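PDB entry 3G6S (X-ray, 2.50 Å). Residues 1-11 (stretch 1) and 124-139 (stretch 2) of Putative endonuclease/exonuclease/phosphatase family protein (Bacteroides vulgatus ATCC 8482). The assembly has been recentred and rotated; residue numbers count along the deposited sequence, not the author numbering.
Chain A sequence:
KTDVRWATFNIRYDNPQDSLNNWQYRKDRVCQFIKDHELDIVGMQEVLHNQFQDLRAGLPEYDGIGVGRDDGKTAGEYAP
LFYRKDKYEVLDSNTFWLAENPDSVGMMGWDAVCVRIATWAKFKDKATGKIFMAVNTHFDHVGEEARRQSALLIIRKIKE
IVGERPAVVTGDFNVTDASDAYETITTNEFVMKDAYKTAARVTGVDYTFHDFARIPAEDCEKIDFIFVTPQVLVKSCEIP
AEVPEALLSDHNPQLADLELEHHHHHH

Stretch 1 1-11: KTDVRWATFNI
Stretch 2, residues 124-139: KDKATGKIFMAVNTHF

The strand that ends at Asn 10 runs alongside strand 131-138 in nearly the same direction, the axes inclined at 16° and approaching no closer than 9.2 Å. That separation is too wide for a backbone ladder; no main-chain hydrogen bond links the stretches, and side chains make most of the contact. In register, the CA atoms of Trp 6 and Ala 134 lie 9.6 Å apart, those of Thr 8 and Asn 136 7.9 Å, and those of Asn 10 and His 138 8.9 Å.

The backbones come closest before the second strand, in the turn after Asp 125, where the CA atoms of Thr 2 and Thr 128 are 6.7 Å apart. Gly 129 takes positive phi (79°), its N donating to Asp 125 O (2.7 Å), and Asp 125 N bonds Lys 130 O (2.8 Å). The t rotamer of Asp 125 places OD2 2.9 Å from Thr 128 N, from which it accepts a hydrogen bond. Thr 128 is p, so its OG1 accepts from Lys 130 N (3.2 Å) and also hydrogen-bonds Thr 2 OG1 (3.2 Å). Thr 2 is m; its OG1 lies 3.3 Å from Lys 130 CB, while its CG2 meets Asp 125 OD1 at 3.6 Å.

Further along, Trp 6 fills the gap between the strands. Its CB points toward stretch 2, and chi1 of -141°, between wells, with chi2 of -76° carries the indole across: CZ2 reaches Ala 134 CB at 3.2 Å, the small methyl sitting at the ring edge. Phe 132, p with chi2 -82°, meets it rim to rim, CE2 to Trp 6 CH2 at 3.6 Å, ring planes at 65°. Trp 6 NE1 donates to a water O at 3.0 Å, and that water donates to Val 135 O (3.1 Å). Beyond, Asn 10 and His 138, both t, bring ND2 and NE2 to 4.0 Å without bonding.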

# COMPACT_ATOMS: atom_id res chain seq x y z
N LYS A 1 20.50 7.01 -8.96
CA LYS A 1 20.15 8.00 -10.03
C LYS A 1 18.62 8.09 -10.21
O LYS A 1 18.12 8.99 -10.90
CB LYS A 1 20.83 7.60 -11.35
CG LYS A 1 20.80 8.68 -12.42
CD LYS A 1 21.83 8.42 -13.52
CE LYS A 1 21.37 7.35 -14.51
NZ LYS A 1 20.31 7.87 -15.43
N THR A 2 17.88 7.16 -9.59
CA THR A 2 16.42 7.12 -9.69
C THR A 2 15.75 7.40 -8.33
O THR A 2 15.74 6.55 -7.45
CB THR A 2 15.94 5.73 -10.20
OG1 THR A 2 16.61 5.41 -11.43
CG2 THR A 2 14.43 5.71 -10.44
N ASP A 3 15.18 8.60 -8.17
CA ASP A 3 14.52 8.98 -6.91
C ASP A 3 13.01 8.86 -7.00
O ASP A 3 12.40 9.26 -7.99
CB ASP A 3 14.88 10.41 -6.54
CG ASP A 3 16.33 10.56 -6.17
OD1 ASP A 3 16.94 11.59 -6.56
OD2 ASP A 3 16.86 9.66 -5.48
N VAL A 4 12.39 8.32 -5.95
CA VAL A 4 10.95 8.16 -5.95
C VAL A 4 10.35 8.24 -4.55
O VAL A 4 10.77 7.52 -3.65
CB VAL A 4 10.54 6.81 -6.60
CG1 VAL A 4 11.19 5.67 -5.87
CG2 VAL A 4 9.04 6.66 -6.60
N ARG A 5 9.39 9.14 -4.36
CA ARG A 5 8.74 9.27 -3.07
C ARG A 5 7.54 8.32 -3.08
O ARG A 5 6.54 8.55 -3.76
CB ARG A 5 8.29 10.70 -2.85
CG ARG A 5 7.58 10.89 -1.54
CD ARG A 5 7.49 12.35 -1.19
NE ARG A 5 8.82 12.91 -1.02
CZ ARG A 5 9.07 14.21 -0.90
NH1 ARG A 5 8.08 15.09 -0.96
NH2 ARG A 5 10.32 14.63 -0.74
N TRP A 6 7.66 7.24 -2.32
CA TRP A 6 6.65 6.21 -2.23
C TRP A 6 5.74 6.41 -1.03
O TRP A 6 6.12 7.08 -0.06
CB TRP A 6 7.36 4.86 -2.12
CG TRP A 6 6.73 3.74 -2.88
CD1 TRP A 6 5.60 3.05 -2.55
CD2 TRP A 6 7.24 3.14 -4.07
NE1 TRP A 6 5.37 2.05 -3.47
CE2 TRP A 6 6.36 2.09 -4.42
CE3 TRP A 6 8.34 3.40 -4.89
CZ2 TRP A 6 6.56 1.28 -5.54
CZ3 TRP A 6 8.55 2.60 -6.00
CH2 TRP A 6 7.65 1.56 -6.33
N ALA A 7 4.54 5.84 -1.08
CA ALA A 7 3.61 5.95 0.04
C ALA A 7 2.54 4.87 0.06
O ALA A 7 2.00 4.49 -0.98
CB ALA A 7 2.96 7.33 0.04
N THR A 8 2.23 4.37 1.25
CA THR A 8 1.19 3.38 1.43
C THR A 8 0.13 4.05 2.31
O THR A 8 0.47 4.67 3.32
CB THR A 8 1.70 2.09 2.13
OG1 THR A 8 0.60 1.17 2.30
CG2 THR A 8 2.29 2.41 3.51
N PHE A 9 -1.13 3.93 1.93
CA PHE A 9 -2.19 4.58 2.69
C PHE A 9 -3.57 3.93 2.59
O PHE A 9 -4.11 3.73 1.50
CB PHE A 9 -2.26 6.04 2.23
CG PHE A 9 -3.25 6.87 2.98
CD1 PHE A 9 -3.37 6.74 4.36
CD2 PHE A 9 -4.03 7.80 2.31
CE1 PHE A 9 -4.27 7.53 5.07
CE2 PHE A 9 -4.94 8.60 3.01
CZ PHE A 9 -5.06 8.47 4.40
N ASN A 10 -4.13 3.60 3.75
CA ASN A 10 -5.46 3.00 3.84
C ASN A 10 -6.39 4.22 3.98
O ASN A 10 -6.28 4.98 4.94
CB ASN A 10 -5.57 2.12 5.09
CG ASN A 10 -6.90 1.36 5.17
OD1 ASN A 10 -7.96 1.87 4.79
ND2 ASN A 10 -6.86 0.14 5.69
N ILE A 11 -7.30 4.40 3.03
CA ILE A 11 -8.17 5.55 3.08
C ILE A 11 -9.51 5.34 3.78
O ILE A 11 -10.30 6.28 3.88
CB ILE A 11 -8.44 6.08 1.66
CG1 ILE A 11 -9.19 5.04 0.84
CG2 ILE A 11 -7.12 6.40 0.98
CD1 ILE A 11 -9.62 5.55 -0.50
N LYS A 124 8.65 1.88 -15.19
CA LYS A 124 9.87 2.29 -15.86
C LYS A 124 9.94 3.79 -15.69
O LYS A 124 8.97 4.49 -15.95
CB LYS A 124 9.85 1.97 -17.35
CG LYS A 124 11.18 2.34 -18.02
CD LYS A 124 10.99 3.06 -19.36
CE LYS A 124 10.58 2.12 -20.48
NZ LYS A 124 10.41 2.84 -21.76
N ASP A 125 11.09 4.27 -15.25
CA ASP A 125 11.27 5.69 -15.06
C ASP A 125 11.52 6.26 -16.46
O ASP A 125 12.58 6.05 -17.03
CB ASP A 125 12.48 5.96 -14.17
CG ASP A 125 12.61 7.42 -13.80
OD1 ASP A 125 12.35 7.76 -12.62
OD2 ASP A 125 12.96 8.23 -14.68
N LYS A 126 10.54 6.98 -17.00
CA LYS A 126 10.69 7.55 -18.33
C LYS A 126 11.59 8.77 -18.33
O LYS A 126 11.25 9.81 -18.87
CB LYS A 126 9.32 7.89 -18.93
CG LYS A 126 8.50 8.85 -18.11
CD LYS A 126 7.03 8.50 -18.17
CE LYS A 126 6.50 8.46 -19.59
NZ LYS A 126 5.02 8.26 -19.58
N ALA A 127 12.76 8.62 -17.72
CA ALA A 127 13.73 9.71 -17.66
C ALA A 127 15.09 9.07 -17.46
O ALA A 127 16.08 9.52 -18.02
CB ALA A 127 13.40 10.66 -16.50
N THR A 128 15.12 8.00 -16.67
CA THR A 128 16.36 7.28 -16.40
C THR A 128 16.33 5.89 -17.04
O THR A 128 17.36 5.25 -17.19
CB THR A 128 16.61 7.11 -14.89
OG1 THR A 128 15.64 6.21 -14.34
CG2 THR A 128 16.51 8.45 -14.18
N GLY A 129 15.14 5.43 -17.42
CA GLY A 129 15.01 4.11 -18.03
C GLY A 129 15.04 2.99 -17.00
O GLY A 129 15.04 1.81 -17.36
N LYS A 130 15.05 3.35 -15.72
CA LYS A 130 15.10 2.36 -14.66
C LYS A 130 13.81 1.57 -14.51
O LYS A 130 12.71 2.14 -14.49
CB LYS A 130 15.42 3.02 -13.32
CG LYS A 130 15.62 2.03 -12.19
CD LYS A 130 16.82 1.13 -12.41
CE LYS A 130 17.07 0.26 -11.19
NZ LYS A 130 18.23 -0.68 -11.33
N ILE A 131 13.96 0.25 -14.42
CA ILE A 131 12.84 -0.67 -14.26
C ILE A 131 12.73 -1.12 -12.81
O ILE A 131 13.73 -1.41 -12.16
CB ILE A 131 13.00 -1.92 -15.17
CG1 ILE A 131 12.64 -1.58 -16.61
CG2 ILE A 131 12.11 -3.04 -14.69
CD1 ILE A 131 13.67 -0.76 -17.29
N PHE A 132 11.51 -1.15 -12.30
CA PHE A 132 11.27 -1.58 -10.94
C PHE A 132 9.85 -2.06 -10.79
O PHE A 132 9.04 -1.91 -11.70
CB PHE A 132 11.53 -0.46 -9.94
CG PHE A 132 10.73 0.79 -10.18
CD1 PHE A 132 11.16 1.73 -11.12
CD2 PHE A 132 9.60 1.06 -9.42
CE1 PHE A 132 10.48 2.94 -11.28
CE2 PHE A 132 8.91 2.27 -9.58
CZ PHE A 132 9.35 3.21 -10.51
N MSE A 133 9.54 -2.65 -9.65
CA MSE A 133 8.20 -3.15 -9.48
C MSE A 133 7.56 -2.65 -8.20
O MSE A 133 8.22 -2.43 -7.19
CB MSE A 133 8.21 -4.67 -9.48
CG MSE A 133 6.85 -5.28 -9.31
SE MSE A 133 6.99 -7.17 -9.16
CE MSE A 133 5.30 -7.63 -9.95
N ALA A 134 6.26 -2.46 -8.28
CA ALA A 134 5.49 -2.01 -7.14
C ALA A 134 4.39 -3.02 -6.90
O ALA A 134 3.71 -3.47 -7.83
CB ALA A 134 4.88 -0.64 -7.42
N VAL A 135 4.22 -3.40 -5.64
CA VAL A 135 3.18 -4.34 -5.25
C VAL A 135 2.47 -3.73 -4.05
O VAL A 135 3.10 -3.34 -3.08
CB VAL A 135 3.77 -5.72 -4.87
CG1 VAL A 135 2.64 -6.68 -4.47
CG2 VAL A 135 4.53 -6.30 -6.05
N ASN A 136 1.15 -3.64 -4.15
CA ASN A 136 0.31 -3.07 -3.11
C ASN A 136 -0.71 -4.10 -2.70
O ASN A 136 -1.38 -4.69 -3.54
CB ASN A 136 -0.41 -1.84 -3.63
CG ASN A 136 -1.18 -1.13 -2.56
OD1 ASN A 136 -0.61 -0.82 -1.50
ND2 ASN A 136 -2.46 -0.86 -2.80
N THR A 137 -0.86 -4.32 -1.40
CA THR A 137 -1.79 -5.34 -0.96
C THR A 137 -2.52 -4.99 0.35
O THR A 137 -2.21 -3.98 0.98
CB THR A 137 -1.04 -6.68 -0.83
OG1 THR A 137 -1.95 -7.71 -0.44
CG2 THR A 137 0.07 -6.56 0.19
N HIS A 138 -3.48 -5.83 0.73
CA HIS A 138 -4.26 -5.67 1.98
C HIS A 138 -4.48 -7.07 2.57
O HIS A 138 -5.24 -7.86 2.02
CB HIS A 138 -5.63 -5.04 1.70
CG HIS A 138 -6.32 -4.55 2.93
ND1 HIS A 138 -5.85 -4.80 4.20
CD2 HIS A 138 -7.43 -3.78 3.08
CE1 HIS A 138 -6.64 -4.20 5.08
NE2 HIS A 138 -7.60 -3.58 4.43
N PHE A 139 -3.82 -7.36 3.69
CA PHE A 139 -3.91 -8.67 4.35
C PHE A 139 -5.16 -8.88 5.22
O PHE A 139 -5.85 -7.93 5.58
CB PHE A 139 -2.66 -8.90 5.21
CG PHE A 139 -1.49 -9.44 4.45
CD1 PHE A 139 -1.29 -9.13 3.11
CD2 PHE A 139 -0.54 -10.24 5.08
CE1 PHE A 139 -0.18 -9.61 2.42
CE2 PHE A 139 0.57 -10.72 4.39
CZ PHE A 139 0.75 -10.40 3.06
O HOH W 1 3.60 -0.33 -3.56